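Side-chain contacts in subclass B1 metallo-beta-lactamase (Myroides odoratimimus, PDB 6T5L), which probably hydrolyses the beta-lactam ring of carbapenems and related antibiotics with the help of zinc ions: residues Leu25-Asn28 with Ile34-His37; Asn28-His33 with Ile216-His221; Phe65-Pro68 with Ser73-Glu76; Val167-Phe170 with Ala175-Gly178. One frame throughout, in Å; residues are numbered along the deposited sequence. Where two conformers were deposited one is given.

Contact 1. Residues Leu25-Asn28 with Ile34-His37; sequences LIIN and IYEH
Asn28 and Glu36 face each other as the hydrogen-bonded pair of an antiparallel beta hairpin, strands 25-29 and 34-41, within the six-stranded mixed sheet of the metallo-beta-lactamase fold. Asn28 N gives its hydrogen to Glu36 O at 2.8 Å, and Glu36 N returns the bond to Asn28 O at 2.7 Å. Next along, Ile27 and His37 form the non-hydrogen-bonded pair, with CA atoms 4.5 Å apart.

The face that bears Ile27, Tyr35 and His37 meets more lightly across the strands. There Ile27 CG2 comes within 4.1 Å of Tyr35 CD2. With CG1 beside the backbone N (chi1 -56°), the branched isoleucine turns CG2 to the tyrosine, while the residue also packs on Leu77 and Phe80 of helix 71-83; a beta-branched residue suits a strand buried on this side. The His37 imidazole leads away from Ile27, and its NE2 makes weak hydrogen bonds to the backbone oxygens of Phe65 and Asp66.

The loose side is at Ile26, partly exposed, whose end turns from strand 34-37. The tight part is the pair Asn28 and Glu36, the first partly exposed and the second buried. Asparagine and glutamate suit this place because their side chains can lie next to each other, pointing the same way, and join through their ends. The amide and carboxylate planes stand 51° apart, yet Asn28 ND2 keeps Glu36 OE2 close to its own amide plane and meets this oxygen on the anti side at 3.1 Å, standing somewhat out of the carboxylate plane.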
loop_
_atom_site.group_PDB
_atom_site.type_symbol
_atom_site.label_atom_id
_atom_site.label_comp_id
_atom_site.label_asym_id
_atom_site.label_seq_id
_atom_site.Cartn_x
_atom_site.Cartn_y
_atom_site.Cartn_z
ATOM N N LEU A 25 -4.886 -11.729 9.678
ATOM C CA LEU A 25 -4.119 -11.507 8.459
ATOM C C LEU A 25 -4.562 -12.462 7.356
ATOM O O LEU A 25 -4.533 -13.672 7.561
ATOM C CB LEU A 25 -2.615 -11.731 8.718
ATOM C CG LEU A 25 -1.692 -11.519 7.535
ATOM C CD1 LEU A 25 -1.825 -10.021 7.134
ATOM C CD2 LEU A 25 -0.247 -11.874 7.762
ATOM N N ILE A 26 -4.909 -11.934 6.191
ATOM C CA ILE A 26 -5.118 -12.738 4.983
ATOM C C ILE A 26 -4.119 -12.342 3.915
ATOM O O ILE A 26 -3.879 -11.140 3.685
ATOM C CB ILE A 26 -6.535 -12.570 4.427
ATOM C CG1 ILE A 26 -7.536 -13.113 5.445
ATOM C CG2 ILE A 26 -6.744 -13.376 3.096
ATOM C CD1 ILE A 26 -8.802 -12.413 5.389
ATOM N N ILE A 27 -3.539 -13.349 3.250
ATOM C CA ILE A 27 -2.629 -13.095 2.135
ATOM C C ILE A 27 -3.177 -13.827 0.918
ATOM O O ILE A 27 -3.361 -15.043 0.967
ATOM C CB ILE A 27 -1.192 -13.536 2.437
ATOM C CG1 ILE A 27 -0.689 -12.856 3.703
ATOM C CG2 ILE A 27 -0.234 -13.156 1.309
ATOM C CD1 ILE A 27 0.743 -13.210 4.053
ATOM N N ASN A 28 -3.425 -13.083 -0.165
ATOM C CA ASN A 28 -3.849 -13.630 -1.442
ATOM C C ASN A 28 -2.712 -13.523 -2.447
ATOM O O ASN A 28 -2.105 -12.446 -2.602
ATOM C CB ASN A 28 -5.072 -12.905 -2.015
ATOM C CG ASN A 28 -6.264 -13.014 -1.131
ATOM O OD1 ASN A 28 -6.628 -14.094 -0.701
ATOM N ND2 ASN A 28 -6.845 -11.866 -0.783
ATOM N N ILE A 34 3.087 -11.097 -7.078
ATOM C CA ILE A 34 2.237 -10.096 -6.466
ATOM C C ILE A 34 1.261 -10.775 -5.530
ATOM O O ILE A 34 0.384 -11.505 -5.973
ATOM C CB ILE A 34 1.468 -9.258 -7.507
ATOM C CG1 ILE A 34 2.394 -8.375 -8.301
ATOM C CG2 ILE A 34 0.340 -8.465 -6.802
ATOM C CD1 ILE A 34 3.037 -7.289 -7.553
ATOM N N TYR A 35 1.332 -10.408 -4.280
ATOM C CA TYR A 35 0.502 -10.895 -3.203
ATOM C C TYR A 35 -0.169 -9.667 -2.592
ATOM O O TYR A 35 0.414 -8.582 -2.591
ATOM C CB TYR A 35 1.369 -11.619 -2.139
ATOM C CG TYR A 35 2.087 -12.904 -2.596
ATOM C CD1 TYR A 35 3.182 -12.848 -3.404
ATOM C CD2 TYR A 35 1.699 -14.142 -2.121
ATOM C CE1 TYR A 35 3.829 -13.968 -3.813
ATOM C CE2 TYR A 35 2.355 -15.320 -2.529
ATOM C CZ TYR A 35 3.423 -15.218 -3.373
ATOM O OH TYR A 35 4.119 -16.335 -3.792
ATOM N N GLU A 36 -1.404 -9.834 -2.143
ATOM C CA GLU A 36 -2.194 -8.836 -1.443
ATOM C C GLU A 36 -2.308 -9.274 0.025
ATOM O O GLU A 36 -2.589 -10.460 0.318
ATOM C CB GLU A 36 -3.580 -8.732 -2.088
ATOM C CG GLU A 36 -4.539 -7.770 -1.398
ATOM C CD GLU A 36 -6.001 -7.882 -1.779
ATOM O OE1 GLU A 36 -6.585 -6.785 -1.876
ATOM O OE2 GLU A 36 -6.603 -8.995 -1.928
ATOM N N HIS A 37 -1.978 -8.362 0.940
ATOM C CA HIS A 37 -2.162 -8.618 2.365
ATOM C C HIS A 37 -3.371 -7.829 2.849
ATOM O O HIS A 37 -3.598 -6.681 2.424
ATOM C CB HIS A 37 -0.880 -8.329 3.182
ATOM C CG HIS A 37 -0.435 -6.900 3.294
ATOM N ND1 HIS A 37 -1.027 -6.007 4.166
ATOM C CD2 HIS A 37 0.664 -6.257 2.793
ATOM C CE1 HIS A 37 -0.354 -4.863 4.160
ATOM N NE2 HIS A 37 0.678 -4.988 3.334
#

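Contact 2. Residues Asn28-His33 with Ile216-His221; sequences NKLSNH and IVIPGH. With ZN (zinc ion), chain D.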
loop_
_atom_site.group_PDB
_atom_site.type_symbol
_atom_site.label_atom_id
_atom_site.label_comp_id
_atom_site.label_asym_id
_atom_site.label_seq_id
_atom_site.Cartn_x
_atom_site.Cartn_y
_atom_site.Cartn_z
ATOM N N ASN A 28 -3.425 -13.083 -0.165
ATOM C CA ASN A 28 -3.849 -13.630 -1.442
ATOM C C ASN A 28 -2.712 -13.523 -2.447
ATOM O O ASN A 28 -2.105 -12.446 -2.602
ATOM C CB ASN A 28 -5.072 -12.905 -2.015
ATOM C CG ASN A 28 -6.264 -13.014 -1.131
ATOM O OD1 ASN A 28 -6.628 -14.094 -0.701
ATOM N ND2 ASN A 28 -6.845 -11.866 -0.783
ATOM N N LYS A 29 -2.422 -14.646 -3.103
ATOM C CA LYS A 29 -1.483 -14.673 -4.204
ATOM C C LYS A 29 -2.223 -14.325 -5.494
ATOM O O LYS A 29 -3.125 -15.053 -5.903
ATOM C CB LYS A 29 -0.829 -16.055 -4.303
ATOM C CG LYS A 29 0.209 -16.102 -5.468
ATOM C CD LYS A 29 1.088 -17.356 -5.462
ATOM C CE LYS A 29 2.071 -17.221 -6.589
ATOM N NZ LYS A 29 3.055 -18.330 -6.597
ATOM N N LEU A 30 -1.857 -13.216 -6.130
ATOM C CA LEU A 30 -2.517 -12.786 -7.373
ATOM C C LEU A 30 -1.732 -13.118 -8.639
ATOM O O LEU A 30 -2.332 -13.256 -9.702
ATOM C CB LEU A 30 -2.747 -11.249 -7.340
ATOM C CG LEU A 30 -3.421 -10.672 -6.094
ATOM C CD1 LEU A 30 -3.787 -9.202 -6.316
ATOM C CD2 LEU A 30 -4.648 -11.550 -5.791
ATOM N N SER A 31 -0.413 -13.197 -8.563
ATOM C CA SER A 31 0.448 -13.596 -9.687
ATOM C C SER A 31 1.680 -14.280 -9.080
ATOM O O SER A 31 1.766 -14.457 -7.854
ATOM C CB SER A 31 0.899 -12.383 -10.515
ATOM O OG SER A 31 1.874 -11.591 -9.723
ATOM N N ASN A 32 2.694 -14.510 -9.916
ATOM C CA ASN A 32 3.942 -15.073 -9.424
ATOM C C ASN A 32 4.707 -14.066 -8.555
ATOM O O ASN A 32 5.432 -14.476 -7.652
ATOM C CB ASN A 32 4.785 -15.579 -10.609
ATOM C CG ASN A 32 4.091 -16.747 -11.367
ATOM O OD1 ASN A 32 3.419 -17.588 -10.752
ATOM N ND2 ASN A 32 4.262 -16.798 -12.680
ATOM N N HIS A 33 4.530 -12.765 -8.754
ATOM C CA HIS A 33 5.263 -11.794 -7.962
ATOM C C HIS A 33 4.403 -10.967 -7.024
ATOM O O HIS A 33 4.949 -10.147 -6.273
ATOM C CB HIS A 33 6.017 -10.824 -8.874
ATOM C CG HIS A 33 6.890 -11.505 -9.867
ATOM N ND1 HIS A 33 8.048 -12.162 -9.520
ATOM C CD2 HIS A 33 6.755 -11.662 -11.206
ATOM C CE1 HIS A 33 8.592 -12.695 -10.602
ATOM N NE2 HIS A 33 7.833 -12.395 -11.637
ATOM N N ILE A 216 -3.577 -5.429 -12.743
ATOM C CA ILE A 216 -3.833 -5.693 -11.336
ATOM C C ILE A 216 -3.808 -4.338 -10.660
ATOM O O ILE A 216 -2.802 -3.628 -10.741
ATOM C CB ILE A 216 -2.791 -6.634 -10.705
ATOM C CG1 ILE A 216 -2.950 -8.072 -11.240
ATOM C CG2 ILE A 216 -2.943 -6.654 -9.191
ATOM C CD1 ILE A 216 -1.840 -8.958 -10.851
ATOM N N VAL A 217 -4.915 -3.965 -10.034
ATOM C CA VAL A 217 -5.020 -2.696 -9.340
ATOM C C VAL A 217 -5.594 -2.986 -7.963
ATOM O O VAL A 217 -6.713 -3.502 -7.857
ATOM C CB VAL A 217 -5.909 -1.704 -10.114
ATOM C CG1 VAL A 217 -6.100 -0.417 -9.298
ATOM C CG2 VAL A 217 -5.319 -1.416 -11.517
ATOM N N ILE A 218 -4.837 -2.678 -6.920
ATOM C CA ILE A 218 -5.265 -3.029 -5.565
ATOM C C ILE A 218 -5.662 -1.737 -4.856
ATOM O O ILE A 218 -4.815 -0.861 -4.665
ATOM C CB ILE A 218 -4.177 -3.780 -4.787
ATOM C CG1 ILE A 218 -3.895 -5.120 -5.467
ATOM C CG2 ILE A 218 -4.627 -3.937 -3.339
ATOM C CD1 ILE A 218 -2.533 -5.713 -5.011
ATOM N N PRO A 219 -6.922 -1.563 -4.512
ATOM C CA PRO A 219 -7.335 -0.384 -3.761
ATOM C C PRO A 219 -6.984 -0.548 -2.285
ATOM O O PRO A 219 -6.700 -1.652 -1.814
ATOM C CB PRO A 219 -8.851 -0.387 -3.930
ATOM C CG PRO A 219 -9.193 -1.920 -3.937
ATOM C CD PRO A 219 -7.988 -2.599 -4.549
ATOM N N GLY A 220 -7.101 0.559 -1.536
ATOM C CA GLY A 220 -6.740 0.539 -0.113
ATOM C C GLY A 220 -7.737 -0.253 0.694
ATOM O O GLY A 220 -7.396 -0.833 1.729
ATOM N N HIS A 221 -8.981 -0.325 0.219
ATOM C CA HIS A 221 -9.975 -1.147 0.892
ATOM C C HIS A 221 -10.824 -1.859 -0.154
ATOM O O HIS A 221 -11.210 -1.235 -1.142
ATOM C CB HIS A 221 -10.843 -0.259 1.799
ATOM C CG HIS A 221 -10.040 0.663 2.664
ATOM N ND1 HIS A 221 -9.710 0.359 3.968
ATOM C CD2 HIS A 221 -9.482 1.867 2.407
ATOM C CE1 HIS A 221 -8.995 1.343 4.479
ATOM N NE2 HIS A 221 -8.846 2.272 3.554
HETATM ZN ZN ZN D . -7.447 3.820 3.801
HETATM O O HOH W 1 -9.308 4.904 2.961
#
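Leu30 and Ile218 reach for each other end to end, with Leu30 CD1 and Ile218 CD1 3.9 Å apart. Against Ile216 the same leucine lies at a slant, and its CD1 also sits 3.9 Å from Ile216 CG2. One methyl is thus shared by two isoleucines one residue apart on strand 216-219, whose CB atoms point to the same side, while Val217 between them turns away to helix 228-237. The leucine is well suited to this work: CG stands beside the backbone N (chi1 -50°) and the chain then runs on extended, which carries CD1 from the turn to the strand. Ile216 offers its CG2 branch and Ile218 the end of its longer one. Trp224 packs on both Leu30 and Ile218.

Ser31 follows at the margin, its CB 4.4 Å from Ile216 CD1. A small polar residue serves here because the chain is turning: Ser31 OG accepts a hydrogen bond from His33 N in an ST turn, although the position of this oxygen is less certain. His33 ND1 is bonded to Leu57 O.

At the far end of the other segment, His221 takes no part in the packing. Its NE2 binds a zinc ion at 2.1 Å, a water lies 2.3 Å from the metal, and Asp100 and Cys180 complete the site; the hydrogen bond of His221 ND1 to Ala50 O helps fix the ring's rotation. The apolar contact joins the hairpin turn of one sheet to the edge strand of the other, and that strand leads into the Asp-Cys-His zinc site characteristic of subclass B1 metallo-beta-lactamases.

Contact 3. Residues Phe65-Pro68 with Ser73-Glu76; sequences FDTP and SSLE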
loop_
_atom_site.group_PDB
_atom_site.type_symbol
_atom_site.label_atom_id
_atom_site.label_comp_id
_atom_site.label_asym_id
_atom_site.label_seq_id
_atom_site.Cartn_x
_atom_site.Cartn_y
_atom_site.Cartn_z
ATOM N N PHE A 65 4.195 -2.752 0.443
ATOM C CA PHE A 65 3.500 -1.475 0.415
ATOM C C PHE A 65 2.477 -1.525 1.541
ATOM O O PHE A 65 1.586 -2.386 1.519
ATOM C CB PHE A 65 2.817 -1.243 -0.952
ATOM C CG PHE A 65 3.773 -0.914 -2.040
ATOM C CD1 PHE A 65 4.349 -1.913 -2.814
ATOM C CD2 PHE A 65 4.143 0.381 -2.242
ATOM C CE1 PHE A 65 5.260 -1.598 -3.828
ATOM C CE2 PHE A 65 5.067 0.710 -3.218
ATOM C CZ PHE A 65 5.625 -0.277 -4.026
ATOM N N ASP A 66 2.584 -0.601 2.495
ATOM C CA ASP A 66 1.723 -0.568 3.667
ATOM C C ASP A 66 1.912 -1.665 4.722
ATOM O O ASP A 66 1.905 -2.859 4.390
ATOM C CB ASP A 66 0.251 -0.538 3.311
ATOM C CG ASP A 66 -0.209 0.817 2.770
ATOM O OD1 ASP A 66 0.671 1.687 2.452
ATOM O OD2 ASP A 66 -1.451 0.987 2.653
ATOM N N THR A 67 2.351 -1.291 5.910
ATOM C CA THR A 67 2.208 -2.258 6.991
ATOM C C THR A 67 0.754 -2.701 7.103
ATOM O O THR A 67 -0.156 -1.917 6.825
ATOM C CB THR A 67 2.713 -1.710 8.332
ATOM O OG1 THR A 67 1.776 -0.780 8.910
ATOM C CG2 THR A 67 4.092 -1.048 8.139
ATOM N N PRO A 68 0.505 -3.957 7.464
ATOM C CA PRO A 68 -0.775 -4.317 8.098
ATOM C C PRO A 68 -1.035 -3.430 9.311
ATOM O O PRO A 68 -0.159 -2.691 9.772
ATOM C CB PRO A 68 -0.604 -5.790 8.514
ATOM C CG PRO A 68 0.615 -6.319 7.724
ATOM C CD PRO A 68 1.494 -5.071 7.461
ATOM N N SER A 73 -0.391 -8.251 13.493
ATOM C CA SER A 73 -0.661 -8.609 12.104
ATOM C C SER A 73 0.619 -8.525 11.274
ATOM O O SER A 73 0.896 -9.401 10.419
ATOM C CB SER A 73 -1.725 -7.672 11.504
ATOM O OG SER A 73 -2.996 -7.867 12.123
ATOM N N SER A 74 1.388 -7.450 11.510
ATOM C CA SER A 74 2.659 -7.239 10.838
ATOM C C SER A 74 3.643 -8.374 11.146
ATOM O O SER A 74 4.332 -8.866 10.242
ATOM C CB SER A 74 3.240 -5.885 11.269
ATOM O OG SER A 74 2.473 -4.787 10.797
ATOM N N LEU A 75 3.726 -8.808 12.414
ATOM C CA LEU A 75 4.587 -9.953 12.732
ATOM C C LEU A 75 4.116 -11.238 12.025
ATOM O O LEU A 75 4.941 -12.052 11.577
ATOM C CB LEU A 75 4.623 -10.178 14.253
ATOM C CG LEU A 75 5.438 -11.330 14.828
ATOM C CD1 LEU A 75 6.953 -11.227 14.462
ATOM C CD2 LEU A 75 5.312 -11.506 16.448
ATOM N N GLU A 76 2.791 -11.478 11.950
ATOM C CA GLU A 76 2.341 -12.620 11.152
ATOM C C GLU A 76 2.815 -12.501 9.709
ATOM O O GLU A 76 3.254 -13.483 9.124
ATOM C CB GLU A 76 0.822 -12.810 11.174
ATOM C CG GLU A 76 0.270 -13.211 12.563
ATOM C CD GLU A 76 -1.216 -13.608 12.569
ATOM O OE1 GLU A 76 -1.738 -14.117 11.545
ATOM O OE2 GLU A 76 -1.869 -13.353 13.618
#
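Pro68 and Ser74 bring their CA atoms to 5.3 Å where the loop after strand 61-65 passes the first turns of helix 71-83. The proline ring lies against the helix: its CB meets Ser73 CB at 3.7 Å, and its CD lies 3.5 Å from Ser74 OG. Pro68 CG sits over the helix backbone, 3.8 Å from Ser74 CA. A rigid ring without an N-H suits a buried loop, and serines are small enough to let it come close to the helix.

Each serine hydroxyl has its partner elsewhere. Ser74 OG, held beside its backbone N (chi1 -68°), is hydrogen-bonded to Asp70 O, one turn back, while Ser73 OG bonds to Asn24 O. Thr67 borders the contact through CB, 3.9 Å from Ser74 OG. Its own OG1 gives a hydrogen bond to Pro68 O at 2.9 Å, with the donor tilted 28° from the carbonyl plane, and also takes one from Gly104 N. Phe108 of helix 105-110 packs on Thr67, Pro68 and Ser74.

Close packing here therefore depends on shape, and because the buried serine hydroxyls spend their hydrogen bonds on backbone oxygens outside the pair, they can lie against an apolar ring.

Contact 4. Residues Val167-Phe170 with Ala175-Gly178; sequences VGYF and AVFG
Ala175 opens strand 175-179 opposite Phe170, the two exchanging a pair of backbone hydrogen bonds. Ala175 O receives Phe170 N at 2.9 Å, and Ala175 N meets Phe170 O at 3.1 Å. The short methyl suits a buried place against Ile34 and Ile216, and the Phe170 ring leads away from it to meet His33. Ala175 O also lies 3.3 Å from Tyr169 CD1.

Val176 comes next, paired with Tyr169 without hydrogen bonds between them, and uses both its branches. CG2 touches Tyr169 CD1 at 3.8 Å, at a slant to the ring. CG1, anti to the backbone N (chi1 -179°), goes the other way to Val167 CG1, only 3.3 Å off; so close a pair is doubtful, since Val167 was modelled in two conformers. Tyr211 packs on both Val176 and Tyr169.

Phe177 faces Gly168. Gly168 N bonds to Phe177 O at 3.1 Å, and Phe177 N to Gly168 O at 2.8 Å. The bare glycine leaves its face of the strand to Phe65, which packs on its CA, and the Phe177 ring leads away to Met54 and Thr95 in the core.

Gly178 ends the segment, its backbone bonded to Ile218 of the next strand. The strands form a tight antiparallel beta hairpin in the second sheet of the metallo-beta-lactamase alpha-beta/beta-alpha sandwich, and the second strand leads to the zinc ligand Cys180.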
loop_
_atom_site.group_PDB
_atom_site.type_symbol
_atom_site.label_atom_id
_atom_site.label_comp_id
_atom_site.label_asym_id
_atom_site.label_seq_id
_atom_site.Cartn_x
_atom_site.Cartn_y
_atom_site.Cartn_z
ATOM N N VAL A 167 1.564 5.901 -5.069
ATOM C CA VAL A 167 1.089 4.696 -5.755
ATOM C C VAL A 167 2.278 3.758 -5.987
ATOM O O VAL A 167 3.383 4.207 -6.317
ATOM C CB VAL A 167 0.366 5.098 -7.060
ATOM C CG1 VAL A 167 -0.273 3.892 -7.793
ATOM C CG2 VAL A 167 -0.721 6.080 -6.700
ATOM N N GLY A 168 2.075 2.485 -5.730
ATOM C CA GLY A 168 3.113 1.500 -5.968
ATOM C C GLY A 168 2.860 0.856 -7.325
ATOM O O GLY A 168 1.715 0.751 -7.793
ATOM N N TYR A 169 3.958 0.495 -7.988
ATOM C CA TYR A 169 3.949 -0.058 -9.317
ATOM C C TYR A 169 5.029 -1.111 -9.487
ATOM O O TYR A 169 6.216 -0.846 -9.231
ATOM C CB TYR A 169 4.172 1.052 -10.338
ATOM C CG TYR A 169 4.070 0.624 -11.769
ATOM C CD1 TYR A 169 3.008 -0.127 -12.205
ATOM C CD2 TYR A 169 5.033 0.995 -12.685
ATOM C CE1 TYR A 169 2.884 -0.498 -13.571
ATOM C CE2 TYR A 169 4.924 0.651 -14.026
ATOM C CZ TYR A 169 3.856 -0.114 -14.459
ATOM O OH TYR A 169 3.734 -0.481 -15.772
ATOM N N PHE A 170 4.605 -2.276 -9.979
ATOM C CA PHE A 170 5.522 -3.317 -10.439
ATOM C C PHE A 170 5.229 -3.664 -11.898
ATOM O O PHE A 170 4.293 -4.450 -12.165
ATOM C CB PHE A 170 5.348 -4.531 -9.533
ATOM C CG PHE A 170 6.389 -5.625 -9.727
ATOM C CD1 PHE A 170 7.735 -5.405 -9.456
ATOM C CD2 PHE A 170 5.997 -6.881 -10.194
ATOM C CE1 PHE A 170 8.667 -6.440 -9.641
ATOM C CE2 PHE A 170 6.930 -7.933 -10.370
ATOM C CZ PHE A 170 8.257 -7.712 -10.094
ATOM N N ALA A 175 1.171 -4.378 -12.322
ATOM C CA ALA A 175 0.473 -4.331 -11.054
ATOM C C ALA A 175 0.610 -2.965 -10.403
ATOM O O ALA A 175 1.727 -2.429 -10.291
ATOM C CB ALA A 175 1.021 -5.423 -10.128
ATOM N N VAL A 176 -0.507 -2.426 -9.925
ATOM C CA VAL A 176 -0.516 -1.112 -9.284
ATOM C C VAL A 176 -1.134 -1.268 -7.905
ATOM O O VAL A 176 -2.242 -1.808 -7.791
ATOM C CB VAL A 176 -1.308 -0.103 -10.121
ATOM C CG1 VAL A 176 -1.292 1.281 -9.449
ATOM C CG2 VAL A 176 -0.766 0.006 -11.572
ATOM N N PHE A 177 -0.426 -0.837 -6.843
ATOM C CA PHE A 177 -1.089 -0.685 -5.548
ATOM C C PHE A 177 -1.628 0.745 -5.523
ATOM O O PHE A 177 -0.861 1.716 -5.373
ATOM C CB PHE A 177 -0.159 -0.909 -4.366
ATOM C CG PHE A 177 -0.843 -0.731 -3.014
ATOM C CD1 PHE A 177 -1.892 -1.560 -2.638
ATOM C CD2 PHE A 177 -0.420 0.247 -2.121
ATOM C CE1 PHE A 177 -2.530 -1.397 -1.391
ATOM C CE2 PHE A 177 -1.033 0.426 -0.897
ATOM C CZ PHE A 177 -2.088 -0.397 -0.512
ATOM N N GLY A 178 -2.946 0.877 -5.635
ATOM C CA GLY A 178 -3.546 2.188 -5.567
ATOM C C GLY A 178 -3.561 2.765 -4.187
ATOM O O GLY A 178 -3.543 3.994 -4.067
#

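Along the chain contact 1 closes first, contact 3 follows, and contact 4 comes later; contacts 3 and 4 both fall within the long loop that contact 2 closes. Contacts 1 and 2 share Asn28 and strand 25-29, with centres about 7 Å apart. Contact 2 crosses to the second sheet, where strand 216-219 pairs with strand 175-179 of contact 4, about 9 Å away centre to centre. Contacts 3 and 4 lie on opposite sides of the chain's centre, about 17 Å apart between centres, yet Phe65 and Phe177 touch in the core. Ile34 packs on Ala175, so the two sheets meet there as well, while strands 175-179 and 216-219 lead on to zinc ligands.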